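PDB 3LL3: gluconate kinase from Lactobacillus acidophilus, which probably phosphorylates a sugar or sugar acid such as gluconate with ATP, as a member of the FGGY carbohydrate kinase family, and binds ATP and D-xylulose. Local coordinates for residues A[5-10]-A[69-74]; A[58-63]-A[225-230]; A[327-332]-A[368-373]; A[319-324]-A[406-411]; A[186-191]-A[205-210]. One frame throughout, in Å; residues are numbered along the deposited sequence.

Contact 1: residues A[5-10]-A[69-74]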
# COMPACT_ATOMS: atom_id res chain seq x y z
N TYR A 5 -45.48 -21.28 -21.25
CA TYR A 5 -44.29 -20.89 -20.52
C TYR A 5 -43.24 -20.30 -21.45
O TYR A 5 -43.28 -20.48 -22.67
CB TYR A 5 -43.68 -22.09 -19.81
CG TYR A 5 -44.58 -22.72 -18.79
CD1 TYR A 5 -45.60 -23.59 -19.18
CD2 TYR A 5 -44.42 -22.45 -17.45
CE1 TYR A 5 -46.43 -24.17 -18.24
CE2 TYR A 5 -45.24 -23.02 -16.50
CZ TYR A 5 -46.25 -23.88 -16.90
OH TYR A 5 -47.06 -24.45 -15.95
N ILE A 6 -42.28 -19.60 -20.84
CA ILE A 6 -41.15 -19.03 -21.56
C ILE A 6 -39.88 -19.42 -20.83
O ILE A 6 -39.81 -19.33 -19.61
CB ILE A 6 -41.24 -17.50 -21.60
CG1 ILE A 6 -42.43 -17.06 -22.47
CG2 ILE A 6 -39.92 -16.91 -22.11
CD1 ILE A 6 -42.75 -15.58 -22.33
N ILE A 7 -38.87 -19.85 -21.57
CA ILE A 7 -37.58 -20.14 -20.97
C ILE A 7 -36.60 -19.04 -21.31
O ILE A 7 -36.49 -18.62 -22.46
CB ILE A 7 -37.02 -21.49 -21.42
CG1 ILE A 7 -37.94 -22.63 -20.97
CG2 ILE A 7 -35.64 -21.71 -20.88
CD1 ILE A 7 -37.50 -23.98 -21.52
N GLY A 8 -35.91 -18.53 -20.29
CA GLY A 8 -34.84 -17.58 -20.50
C GLY A 8 -33.54 -18.28 -20.22
O GLY A 8 -33.39 -18.92 -19.18
N MSE A 9 -32.60 -18.17 -21.16
CA MSE A 9 -31.32 -18.84 -21.05
C MSE A 9 -30.23 -17.81 -20.86
O MSE A 9 -30.30 -16.74 -21.44
CB MSE A 9 -31.03 -19.61 -22.34
CG MSE A 9 -32.09 -20.65 -22.69
SE MSE A 9 -31.99 -22.17 -21.47
CE MSE A 9 -30.28 -22.95 -22.03
N ASP A 10 -29.22 -18.15 -20.07
CA ASP A 10 -28.11 -17.26 -19.81
C ASP A 10 -26.82 -18.02 -20.06
O ASP A 10 -26.39 -18.82 -19.23
CB ASP A 10 -28.17 -16.81 -18.36
CG ASP A 10 -27.04 -15.87 -17.99
OD1 ASP A 10 -26.83 -14.87 -18.72
OD2 ASP A 10 -26.39 -16.13 -16.95
N GLY A 69 -47.06 -28.44 -20.11
CA GLY A 69 -47.52 -27.28 -20.84
C GLY A 69 -46.66 -26.98 -22.06
O GLY A 69 -45.69 -27.69 -22.33
N LYS A 70 -46.99 -25.93 -22.76
CA LYS A 70 -46.28 -25.54 -23.94
C LYS A 70 -45.20 -24.51 -23.64
O LYS A 70 -45.42 -23.59 -22.92
CB LYS A 70 -47.27 -24.98 -24.96
CG LYS A 70 -48.10 -25.99 -25.68
CD LYS A 70 -49.45 -25.42 -26.04
CE LYS A 70 -49.75 -25.55 -27.51
NZ LYS A 70 -51.21 -25.87 -27.81
N ILE A 71 -44.04 -24.69 -24.23
CA ILE A 71 -43.01 -23.67 -24.23
C ILE A 71 -43.27 -22.76 -25.42
O ILE A 71 -43.04 -23.15 -26.56
CB ILE A 71 -41.61 -24.27 -24.31
CG1 ILE A 71 -41.40 -25.30 -23.19
CG2 ILE A 71 -40.55 -23.18 -24.24
CD1 ILE A 71 -41.71 -24.78 -21.78
N ALA A 72 -43.75 -21.55 -25.16
CA ALA A 72 -44.08 -20.61 -26.22
C ALA A 72 -42.83 -20.00 -26.86
O ALA A 72 -42.82 -19.69 -28.05
CB ALA A 72 -45.00 -19.52 -25.71
N ALA A 73 -41.76 -19.85 -26.08
CA ALA A 73 -40.57 -19.22 -26.61
C ALA A 73 -39.36 -19.52 -25.74
O ALA A 73 -39.50 -19.74 -24.54
CB ALA A 73 -40.79 -17.73 -26.75
N ILE A 74 -38.18 -19.57 -26.36
CA ILE A 74 -36.93 -19.67 -25.64
C ILE A 74 -36.07 -18.47 -26.04
O ILE A 74 -35.78 -18.27 -27.22
CB ILE A 74 -36.19 -20.96 -25.99
CG1 ILE A 74 -37.07 -22.18 -25.68
CG2 ILE A 74 -34.88 -21.07 -25.23
CD1 ILE A 74 -36.49 -23.47 -26.24

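Contact 2: residues A[58-63]-A[225-230]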
# COMPACT_ATOMS: atom_id res chain seq x y z
N GLU A 58 -29.63 -30.05 -22.54
CA GLU A 58 -29.88 -30.74 -21.30
C GLU A 58 -30.71 -29.84 -20.38
O GLU A 58 -31.73 -30.26 -19.83
CB GLU A 58 -28.55 -31.08 -20.66
CG GLU A 58 -28.57 -32.29 -19.77
CD GLU A 58 -27.19 -32.63 -19.25
OE1 GLU A 58 -26.22 -32.53 -20.05
OE2 GLU A 58 -27.07 -32.98 -18.06
N ILE A 59 -30.29 -28.59 -20.24
CA ILE A 59 -31.03 -27.63 -19.44
C ILE A 59 -32.47 -27.47 -19.93
O ILE A 59 -33.41 -27.58 -19.14
CB ILE A 59 -30.30 -26.26 -19.41
CG1 ILE A 59 -29.05 -26.37 -18.54
CG2 ILE A 59 -31.22 -25.17 -18.88
CD1 ILE A 59 -28.06 -25.26 -18.76
N ILE A 60 -32.65 -27.24 -21.22
CA ILE A 60 -34.00 -27.05 -21.76
C ILE A 60 -34.88 -28.28 -21.54
O ILE A 60 -36.04 -28.16 -21.13
CB ILE A 60 -33.96 -26.67 -23.23
CG1 ILE A 60 -33.24 -25.33 -23.40
CG2 ILE A 60 -35.38 -26.63 -23.82
CD1 ILE A 60 -32.97 -24.94 -24.84
N PHE A 61 -34.32 -29.45 -21.78
CA PHE A 61 -35.08 -30.68 -21.57
C PHE A 61 -35.54 -30.80 -20.11
O PHE A 61 -36.73 -31.05 -19.84
CB PHE A 61 -34.28 -31.90 -22.00
CG PHE A 61 -35.01 -33.20 -21.82
CD1 PHE A 61 -36.11 -33.50 -22.59
CD2 PHE A 61 -34.59 -34.12 -20.88
CE1 PHE A 61 -36.79 -34.70 -22.43
CE2 PHE A 61 -35.26 -35.32 -20.72
CZ PHE A 61 -36.36 -35.61 -21.50
N ASP A 62 -34.62 -30.63 -19.17
CA ASP A 62 -34.93 -30.76 -17.75
C ASP A 62 -36.05 -29.82 -17.32
O ASP A 62 -36.94 -30.19 -16.54
CB ASP A 62 -33.69 -30.50 -16.89
CG ASP A 62 -32.70 -31.63 -16.98
OD1 ASP A 62 -32.95 -32.58 -17.75
OD2 ASP A 62 -31.67 -31.56 -16.27
N LEU A 63 -36.01 -28.59 -17.84
CA LEU A 63 -37.06 -27.61 -17.55
C LEU A 63 -38.43 -28.07 -18.06
O LEU A 63 -39.42 -28.00 -17.34
CB LEU A 63 -36.69 -26.25 -18.15
CG LEU A 63 -35.53 -25.54 -17.45
CD1 LEU A 63 -35.17 -24.23 -18.15
CD2 LEU A 63 -35.85 -25.29 -15.96
N LEU A 225 -35.37 -31.52 -27.07
CA LEU A 225 -35.54 -30.47 -26.07
C LEU A 225 -36.87 -30.59 -25.32
O LEU A 225 -37.06 -29.99 -24.26
CB LEU A 225 -35.42 -29.09 -26.72
CG LEU A 225 -34.12 -28.76 -27.46
CD1 LEU A 225 -34.02 -27.26 -27.64
CD2 LEU A 225 -32.89 -29.30 -26.74
N GLY A 226 -37.80 -31.36 -25.87
CA GLY A 226 -39.05 -31.61 -25.18
C GLY A 226 -40.05 -30.50 -25.45
O GLY A 226 -40.92 -30.23 -24.61
N ILE A 227 -39.94 -29.88 -26.61
CA ILE A 227 -40.77 -28.74 -26.95
C ILE A 227 -41.78 -29.03 -28.08
O ILE A 227 -41.88 -30.15 -28.55
CB ILE A 227 -39.89 -27.51 -27.30
CG1 ILE A 227 -38.95 -27.82 -28.46
CG2 ILE A 227 -39.08 -27.11 -26.08
CD1 ILE A 227 -37.97 -26.68 -28.81
N ASP A 228 -42.54 -28.01 -28.47
CA ASP A 228 -43.55 -28.11 -29.53
C ASP A 228 -42.90 -27.70 -30.82
O ASP A 228 -41.85 -27.05 -30.81
CB ASP A 228 -44.66 -27.08 -29.31
CG ASP A 228 -45.52 -27.38 -28.12
OD1 ASP A 228 -45.06 -28.12 -27.22
OD2 ASP A 228 -46.66 -26.86 -28.07
N SER A 229 -43.56 -28.01 -31.93
CA SER A 229 -43.14 -27.49 -33.22
C SER A 229 -43.52 -26.01 -33.37
O SER A 229 -43.14 -25.38 -34.36
CB SER A 229 -43.76 -28.30 -34.38
OG SER A 229 -45.16 -28.08 -34.48
N ASP A 230 -44.26 -25.45 -32.42
CA ASP A 230 -44.56 -24.01 -32.51
C ASP A 230 -43.76 -23.15 -31.52
O ASP A 230 -43.86 -21.92 -31.55
CB ASP A 230 -46.06 -23.73 -32.43
CG ASP A 230 -46.76 -24.62 -31.46
OD1 ASP A 230 -46.14 -24.90 -30.41
OD2 ASP A 230 -47.92 -25.03 -31.75

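Contact 3: residues A[327-332]-A[368-373]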
# COMPACT_ATOMS: atom_id res chain seq x y z
N ALA A 327 -14.21 0.34 12.22
CA ALA A 327 -13.36 1.48 11.87
C ALA A 327 -14.24 2.64 11.44
O ALA A 327 -15.35 2.42 10.98
CB ALA A 327 -12.39 1.10 10.75
N PRO A 328 -13.76 3.88 11.59
CA PRO A 328 -14.62 4.99 11.16
C PRO A 328 -14.69 5.06 9.64
O PRO A 328 -13.78 4.60 8.95
CB PRO A 328 -13.91 6.23 11.70
CG PRO A 328 -12.45 5.81 11.78
CD PRO A 328 -12.47 4.35 12.12
N ALA A 329 -15.78 5.63 9.13
CA ALA A 329 -15.92 5.91 7.71
C ALA A 329 -14.69 6.66 7.23
O ALA A 329 -14.32 7.70 7.79
CB ALA A 329 -17.18 6.75 7.48
N GLY A 330 -14.04 6.14 6.19
CA GLY A 330 -12.88 6.78 5.61
C GLY A 330 -11.60 6.10 6.06
O GLY A 330 -10.52 6.42 5.58
N SER A 331 -11.74 5.16 7.00
CA SER A 331 -10.62 4.36 7.50
C SER A 331 -9.41 5.20 7.95
O SER A 331 -8.25 4.79 7.76
CB SER A 331 -10.17 3.33 6.46
OG SER A 331 -11.25 2.50 6.02
N ARG A 332 -9.68 6.35 8.54
CA ARG A 332 -8.63 7.28 8.95
C ARG A 332 -7.71 7.63 7.78
O ARG A 332 -6.48 7.74 7.94
CB ARG A 332 -7.82 6.70 10.11
CG ARG A 332 -8.68 6.26 11.29
CD ARG A 332 -7.81 5.89 12.48
NE ARG A 332 -8.59 5.19 13.48
CZ ARG A 332 -9.23 5.80 14.47
NH1 ARG A 332 -9.16 7.13 14.59
NH2 ARG A 332 -9.94 5.10 15.35
N MSE A 368 -7.71 -1.51 7.95
CA MSE A 368 -7.30 -2.15 6.70
C MSE A 368 -8.46 -2.87 6.05
O MSE A 368 -8.62 -2.78 4.84
CB MSE A 368 -6.13 -3.09 6.88
CG MSE A 368 -4.89 -2.31 7.39
SE MSE A 368 -3.31 -3.42 7.47
CE MSE A 368 -2.88 -3.54 5.55
N ALA A 369 -9.27 -3.55 6.86
CA ALA A 369 -10.45 -4.26 6.38
C ALA A 369 -11.39 -3.29 5.70
O ALA A 369 -11.86 -3.54 4.59
CB ALA A 369 -11.18 -4.98 7.53
N ARG A 370 -11.67 -2.17 6.37
CA ARG A 370 -12.61 -1.22 5.83
C ARG A 370 -12.06 -0.51 4.59
O ARG A 370 -12.81 -0.23 3.67
CB ARG A 370 -13.08 -0.20 6.87
CG ARG A 370 -14.27 0.56 6.34
CD ARG A 370 -14.52 1.89 6.98
NE ARG A 370 -15.54 1.78 7.99
CZ ARG A 370 -16.76 2.30 7.90
NH1 ARG A 370 -17.16 3.01 6.86
NH2 ARG A 370 -17.58 2.12 8.90
N ALA A 371 -10.77 -0.22 4.59
CA ALA A 371 -10.15 0.42 3.44
C ALA A 371 -10.32 -0.43 2.20
O ALA A 371 -10.47 0.10 1.10
CB ALA A 371 -8.65 0.71 3.68
N VAL A 372 -10.26 -1.75 2.36
CA VAL A 372 -10.44 -2.65 1.22
C VAL A 372 -11.84 -2.46 0.64
O VAL A 372 -12.01 -2.27 -0.57
CB VAL A 372 -10.24 -4.14 1.61
CG1 VAL A 372 -10.76 -5.05 0.49
CG2 VAL A 372 -8.76 -4.44 1.95
N ILE A 373 -12.85 -2.49 1.51
CA ILE A 373 -14.23 -2.35 1.07
C ILE A 373 -14.45 -0.99 0.43
O ILE A 373 -15.08 -0.89 -0.62
CB ILE A 373 -15.24 -2.56 2.22
CG1 ILE A 373 -15.20 -4.01 2.68
CG2 ILE A 373 -16.65 -2.24 1.74
CD1 ILE A 373 -15.75 -4.24 4.09

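Contact 4: residues A[319-324]-A[406-411]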
# COMPACT_ATOMS: atom_id res chain seq x y z
N ASP A 319 -18.02 -11.96 9.34
CA ASP A 319 -17.00 -11.62 10.33
C ASP A 319 -16.18 -10.42 9.82
O ASP A 319 -15.90 -9.48 10.56
CB ASP A 319 -16.04 -12.80 10.58
CG ASP A 319 -16.70 -13.97 11.31
OD1 ASP A 319 -17.71 -13.76 12.00
OD2 ASP A 319 -16.19 -15.11 11.19
N PHE A 320 -15.79 -10.48 8.54
CA PHE A 320 -15.00 -9.41 7.94
C PHE A 320 -15.75 -8.10 7.99
O PHE A 320 -15.21 -7.08 8.41
CB PHE A 320 -14.68 -9.78 6.49
CG PHE A 320 -13.71 -8.86 5.81
CD1 PHE A 320 -14.10 -7.62 5.37
CD2 PHE A 320 -12.41 -9.26 5.58
CE1 PHE A 320 -13.21 -6.78 4.72
CE2 PHE A 320 -11.51 -8.41 4.93
CZ PHE A 320 -11.92 -7.17 4.50
N LEU A 321 -17.00 -8.12 7.53
CA LEU A 321 -17.84 -6.94 7.54
C LEU A 321 -17.98 -6.39 8.96
O LEU A 321 -17.90 -5.19 9.18
CB LEU A 321 -19.22 -7.29 6.99
CG LEU A 321 -19.21 -7.67 5.51
CD1 LEU A 321 -20.59 -8.12 5.08
CD2 LEU A 321 -18.73 -6.49 4.68
N ASP A 322 -18.20 -7.29 9.92
CA ASP A 322 -18.33 -6.88 11.32
C ASP A 322 -17.07 -6.11 11.75
O ASP A 322 -17.16 -5.02 12.33
CB ASP A 322 -18.57 -8.08 12.24
CG ASP A 322 -19.97 -8.66 12.10
OD1 ASP A 322 -20.88 -7.94 11.61
OD2 ASP A 322 -20.16 -9.83 12.50
N VAL A 323 -15.90 -6.67 11.46
CA VAL A 323 -14.66 -6.00 11.87
C VAL A 323 -14.47 -4.66 11.16
O VAL A 323 -14.13 -3.66 11.79
CB VAL A 323 -13.44 -6.88 11.63
CG1 VAL A 323 -12.17 -6.14 12.02
CG2 VAL A 323 -13.58 -8.18 12.42
N ALA A 324 -14.71 -4.66 9.85
CA ALA A 324 -14.56 -3.44 9.05
C ALA A 324 -15.42 -2.31 9.62
O ALA A 324 -15.00 -1.15 9.67
CB ALA A 324 -14.93 -3.70 7.59
N SER A 406 -24.83 -7.18 1.96
CA SER A 406 -25.03 -6.60 3.28
C SER A 406 -25.58 -5.19 3.22
O SER A 406 -25.28 -4.43 2.30
CB SER A 406 -23.70 -6.58 4.03
OG SER A 406 -22.87 -5.60 3.45
N ASP A 407 -26.37 -4.83 4.22
CA ASP A 407 -26.77 -3.44 4.42
C ASP A 407 -25.59 -2.49 4.53
O ASP A 407 -25.67 -1.33 4.13
CB ASP A 407 -27.61 -3.31 5.70
CG ASP A 407 -29.02 -3.77 5.51
OD1 ASP A 407 -29.40 -4.12 4.37
OD2 ASP A 407 -29.75 -3.77 6.52
N PHE A 408 -24.51 -2.94 5.14
CA PHE A 408 -23.36 -2.08 5.33
C PHE A 408 -22.78 -1.65 3.96
O PHE A 408 -22.54 -0.47 3.69
CB PHE A 408 -22.30 -2.80 6.18
CG PHE A 408 -20.98 -2.08 6.23
CD1 PHE A 408 -20.89 -0.81 6.78
CD2 PHE A 408 -19.83 -2.67 5.73
CE1 PHE A 408 -19.66 -0.13 6.81
CE2 PHE A 408 -18.60 -2.01 5.77
CZ PHE A 408 -18.52 -0.74 6.31
N VAL A 409 -22.58 -2.62 3.08
CA VAL A 409 -22.03 -2.30 1.76
C VAL A 409 -23.03 -1.50 0.92
O VAL A 409 -22.66 -0.58 0.22
CB VAL A 409 -21.55 -3.56 1.03
CG1 VAL A 409 -21.12 -3.25 -0.44
CG2 VAL A 409 -20.38 -4.17 1.80
N ARG A 410 -24.31 -1.85 1.01
CA ARG A 410 -25.32 -1.09 0.28
C ARG A 410 -25.28 0.37 0.68
O ARG A 410 -25.28 1.26 -0.17
CB ARG A 410 -26.71 -1.70 0.51
CG ARG A 410 -26.88 -3.04 -0.17
CD ARG A 410 -28.08 -3.79 0.35
NE ARG A 410 -28.28 -5.03 -0.40
CZ ARG A 410 -29.33 -5.83 -0.25
NH1 ARG A 410 -30.29 -5.50 0.62
NH2 ARG A 410 -29.45 -6.93 -0.98
N GLN A 411 -25.23 0.62 1.99
CA GLN A 411 -25.23 1.98 2.49
C GLN A 411 -23.95 2.71 2.14
O GLN A 411 -23.95 3.92 1.84
CB GLN A 411 -25.45 2.00 4.02
CG GLN A 411 -25.61 3.40 4.57
CD GLN A 411 -26.86 4.09 4.03
OE1 GLN A 411 -26.80 5.22 3.54
NE2 GLN A 411 -27.98 3.39 4.09

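Contact 5: residues A[186-191]-A[205-210]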
# COMPACT_ATOMS: atom_id res chain seq x y z
N THR A 186 -23.76 3.81 -38.29
CA THR A 186 -24.57 3.09 -39.27
C THR A 186 -25.28 1.90 -38.65
O THR A 186 -26.32 1.46 -39.14
CB THR A 186 -23.71 2.58 -40.43
OG1 THR A 186 -22.81 1.57 -39.96
CG2 THR A 186 -22.92 3.73 -41.05
N LEU A 187 -24.72 1.38 -37.55
CA LEU A 187 -25.20 0.13 -36.96
C LEU A 187 -25.16 -1.03 -37.96
O LEU A 187 -25.97 -1.95 -37.91
CB LEU A 187 -26.60 0.29 -36.35
CG LEU A 187 -26.69 1.40 -35.29
CD1 LEU A 187 -28.00 1.37 -34.54
CD2 LEU A 187 -25.50 1.33 -34.32
N THR A 188 -24.20 -0.98 -38.88
CA THR A 188 -23.81 -2.18 -39.60
C THR A 188 -22.29 -2.29 -39.54
O THR A 188 -21.64 -1.42 -38.97
CB THR A 188 -24.36 -2.20 -41.03
OG1 THR A 188 -24.11 -3.49 -41.62
CG2 THR A 188 -23.73 -1.09 -41.85
N TRP A 189 -21.71 -3.35 -40.10
CA TRP A 189 -20.26 -3.54 -40.05
C TRP A 189 -19.54 -2.35 -40.66
O TRP A 189 -20.01 -1.80 -41.65
CB TRP A 189 -19.85 -4.82 -40.78
CG TRP A 189 -20.62 -6.03 -40.34
CD1 TRP A 189 -21.38 -6.86 -41.13
CD2 TRP A 189 -20.73 -6.53 -39.00
NE1 TRP A 189 -21.95 -7.85 -40.35
CE2 TRP A 189 -21.56 -7.67 -39.05
CE3 TRP A 189 -20.19 -6.15 -37.78
CZ2 TRP A 189 -21.86 -8.42 -37.92
CZ3 TRP A 189 -20.50 -6.89 -36.64
CH2 TRP A 189 -21.32 -8.01 -36.72
N ASP A 190 -18.44 -1.93 -40.05
CA ASP A 190 -17.63 -0.83 -40.55
C ASP A 190 -16.80 -1.32 -41.75
O ASP A 190 -15.96 -2.21 -41.59
CB ASP A 190 -16.71 -0.31 -39.44
CG ASP A 190 -15.98 0.96 -39.82
OD1 ASP A 190 -16.47 2.05 -39.45
OD2 ASP A 190 -14.94 0.88 -40.52
N GLN A 191 -17.06 -0.79 -42.95
CA GLN A 191 -16.39 -1.29 -44.16
C GLN A 191 -14.87 -1.18 -44.12
O GLN A 191 -14.15 -2.09 -44.54
CB GLN A 191 -16.90 -0.59 -45.42
CG GLN A 191 -16.35 -1.26 -46.70
CD GLN A 191 -16.88 -2.67 -46.88
OE1 GLN A 191 -16.12 -3.64 -46.96
NE2 GLN A 191 -18.20 -2.80 -46.91
N PRO A 205 -22.43 -13.10 -39.20
CA PRO A 205 -23.88 -13.29 -39.14
C PRO A 205 -24.59 -12.03 -39.62
O PRO A 205 -24.02 -10.95 -39.53
CB PRO A 205 -24.15 -13.47 -37.63
CG PRO A 205 -22.81 -13.79 -37.02
CD PRO A 205 -21.80 -13.10 -37.87
N LYS A 206 -25.82 -12.16 -40.10
CA LYS A 206 -26.65 -10.98 -40.33
C LYS A 206 -27.09 -10.40 -38.98
O LYS A 206 -27.18 -11.12 -37.99
CB LYS A 206 -27.88 -11.35 -41.16
CG LYS A 206 -27.57 -11.43 -42.65
CD LYS A 206 -28.68 -12.13 -43.43
CE LYS A 206 -28.54 -11.89 -44.93
NZ LYS A 206 -28.85 -10.47 -45.27
N ILE A 207 -27.35 -9.09 -38.96
CA ILE A 207 -27.72 -8.40 -37.72
C ILE A 207 -29.23 -8.14 -37.68
O ILE A 207 -29.80 -7.61 -38.64
CB ILE A 207 -26.98 -7.05 -37.59
CG1 ILE A 207 -25.48 -7.26 -37.76
CG2 ILE A 207 -27.27 -6.41 -36.23
CD1 ILE A 207 -24.69 -5.97 -37.94
N ALA A 208 -29.88 -8.54 -36.60
CA ALA A 208 -31.29 -8.22 -36.40
C ALA A 208 -31.54 -7.68 -34.99
O ALA A 208 -30.61 -7.62 -34.18
CB ALA A 208 -32.16 -9.44 -36.65
N GLN A 209 -32.78 -7.29 -34.71
CA GLN A 209 -33.19 -6.85 -33.36
C GLN A 209 -33.29 -8.03 -32.40
O GLN A 209 -33.59 -9.15 -32.81
CB GLN A 209 -34.57 -6.18 -33.37
CG GLN A 209 -34.84 -5.17 -34.46
CD GLN A 209 -36.34 -4.97 -34.66
OE1 GLN A 209 -37.12 -5.00 -33.70
NE2 GLN A 209 -36.76 -4.80 -35.91
N PRO A 210 -33.05 -7.77 -31.10
CA PRO A 210 -33.14 -8.78 -30.03
C PRO A 210 -34.47 -9.52 -29.99
O PRO A 210 -34.48 -10.67 -29.56
CB PRO A 210 -32.96 -7.95 -28.75
CG PRO A 210 -32.05 -6.84 -29.17
CD PRO A 210 -32.47 -6.50 -30.60
O HOH W 1 -23.18 -9.94 -42.14

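Contact 1: residues A[5-10]-A[69-74]
Three backbone hydrogen bonds join Y5 and I7 to K70, A72 and A73. Y5 N gives its proton to K70 O at 2.9 Å, and Y5 O accepts from A72 N at 2.8 Å, so that both polar groups of one residue reach to the same neighbouring strand. Two residues on, I7 N meets A73 O at 3.0 Å with the straightest of the three bonds, 164° at the hydrogen. Softer CA-H...O contacts fill the intervals, the shortest running from I74 CA to I7 O at 3.4 Å.

The apolar contacts gather on the face that carries Y5, I7, I71 and I74. Because I71 CG1 stands beside the backbone N (chi1 -54°) and CD1 is turned again at chi2 (-53°), the delta methyl arrives against Y5 CB, 3.9 Å from I71 CD1. I7 CD1 meets the other branch of I71, the methyl CG2. Farther along, the selenomethionine M9 runs side by side with I74, its CG 3.8 Å from I74 CG2. Helix 49-65 lies over this face through I59, I60, L63 and T64, whereas I6 on the other face packs against helix 429-441.

The parallel pairing of the first strand with the strand that follows helix 49-65 is characteristic of the N-terminal actin-like ATPase domain of FGGY kinases.

Contact 2: residues A[58-63]-A[225-230]
I60 and F61, consecutive on helix 49-65, both meet L225, with different settings of the first torsion. In I60, CG1 lies anti to the carbonyl carbon (chi1 -63°), and CD1 beyond it meets L225 CD1 at 3.8 Å; the other branch, CG2, rests against L225 CB, also at 3.8 Å. In F61, CG is anti to the backbone N (chi1 -179°), and the ring presents an edge to the end of helix 219-225, with L225 O and G226 N both near its plane. F61 CD1 is the ring atom that approaches L225 O, at 4.0 Å.

The I60 and L225 side chains pass at a slant, methyl against methyl. I227 adds a looser touch from its CG2 to I60 CG2, 4.4 Å away. At the backbone, F61 CA directs a CA-H...O contact to L225 O over 3.4 Å. G226 leaves the helix with positive phi (84°) in a Schellman motif, and a side chain there would press on the F61 ring.

No conventional hydrogen bond joins the two segments. T64 OG1, farther along the same helix as F61, is hydrogen-bonding partner to both L225 O and F61 O; with one proton it cannot donate fully to both at once. The contact itself depends on dispersion and on weakly polarised C-H groups.

Contact 3: residues A[327-332]-A[368-373]
A type II beta turn, P328 to S331, closes by S331 N bonding to P328 O and lies against the first turns of helix 365-388, where R370 reaches out to meet it. The arginine starts with CG anti to the backbone N (chi1 -167°) and bends at chi3 (-99°). Its guanidinium lies under the peptide joining P328 to A329: A329 N stands 3.6 Å above the centre of the plane and P328 C nearer the rim. A329 CA comes over the same face, 3.3 Å from R370 NH1. The aliphatic part of the arginine is also used, for R370 CD is 3.4 Å from P328 O and R370 CB is equally close to S331 OG. A327 O lies 3.1 Å from both R370 NE and R370 NH2.

The polar ends are tied together by E374, which lies beyond both segments, one turn along the helix. Its carboxylate forms a salt bridge with R370 NH1 and accepts hydrogen bonds from G330 N and S331 OG, so the turn and the arginine share one acid. An alanine in place of R370 would probably leave E374 without its charged mate and open a gap beneath the P328-A329 peptide.

G330, with phi at 102°, occupies the position where a type II turn favours glycine; such a turn, stacked on a helix-borne guanidinium, ties the loop after helix 317-325 to helix 365-388 within the C-terminal domain.

Contact 4: residues A[319-324]-A[406-411]
L321 forks over the start of helix 407-417, each methyl taking a different partner. L321 CD1 approaches S406 CB at 3.6 Å, while L321 CD2 touches both V409 CG2, at 4.0 Å, and the edge of the F408 ring at CD2. Against V409 the leucine crosses at about a right angle; against F408 it is set obliquely, with its methyl near the ring plane. F408 CG is anti to the backbone N (chi1 170°), which carries the ring toward helix 317-325; F408 CE2 lies 4.4 Å from A324 CB. S406 is the N-cap of helix 407-417, its OG accepting from V409 N over 3.0 Å in a nearly straight bond. L321 also lines the pocket of bound ATP in the C-terminal domain. An alanine at L321 would probably open a gap beside S406, F408 and V409 and perhaps lose some of its contact with the nucleotide. The two short helical segments run at 55° with axes 11.1 Å apart, and I373 packs against A324.

Contact 5: residues A[186-191]-A[205-210]
A water bridges W189 and P205, whose polar groups have no direct hydrogen bond: W189 NE1 donates to it at 3.0 Å, and the water lies 2.9 Å from P205 O, to which it can donate, although other acceptors compete for its protons. Both the water and P205 O lie in the plane of the indole, at its edge, so the N-H is used in its own plane. The same edge brings W189 CZ2 to 3.7 Å from P205 O.

One indole face is taken by I207. Its CD1 sits over the six-membered ring, 3.9 Å from the centroid and 19° from the normal, a CH-pi contact; the methyl is shifted toward the rim and comes 3.7 Å from W189 CE2. Two torsions bring the pair together: W189 CG lies beside the backbone N (chi1 -51°), and I207 CG1 takes the equivalent place (chi1 -53°). The two side chains meet at a slant, and the I207 methyl also approaches T188 CA at 4.2 Å. T186 shapes the loop just ahead by an ST turn, its OG1 accepting from T188 N at 3.1 Å.

The indole thus links a water on its edge to a methyl on its face. Strand 206-208, which carries I207, pairs in parallel with strand 170-172, and W189 and I207 both touch helix 173-176; D190 then caps the start of helix 191-197.

From the N terminus, strand 4-11 runs first, and contact 1 closes the loop through helix 49-65 that returns as strand 70-78. Contact 2 begins on that helix and closes far later at 225-230, so it crosses contact 1, and the two touch through M9 with I60 and I7 with L63. Contact 5 is nested inside the long loop of contact 2, joining the stretch before helix 191-197 to strand 206-208. The C-terminal domain follows: contact 4 spans 319-411, and contact 3 nests inside it, with R370 and I373 against A324. The centres of contacts 1 and 3 lie about 46 Å apart, on opposite sides of the chain's centre.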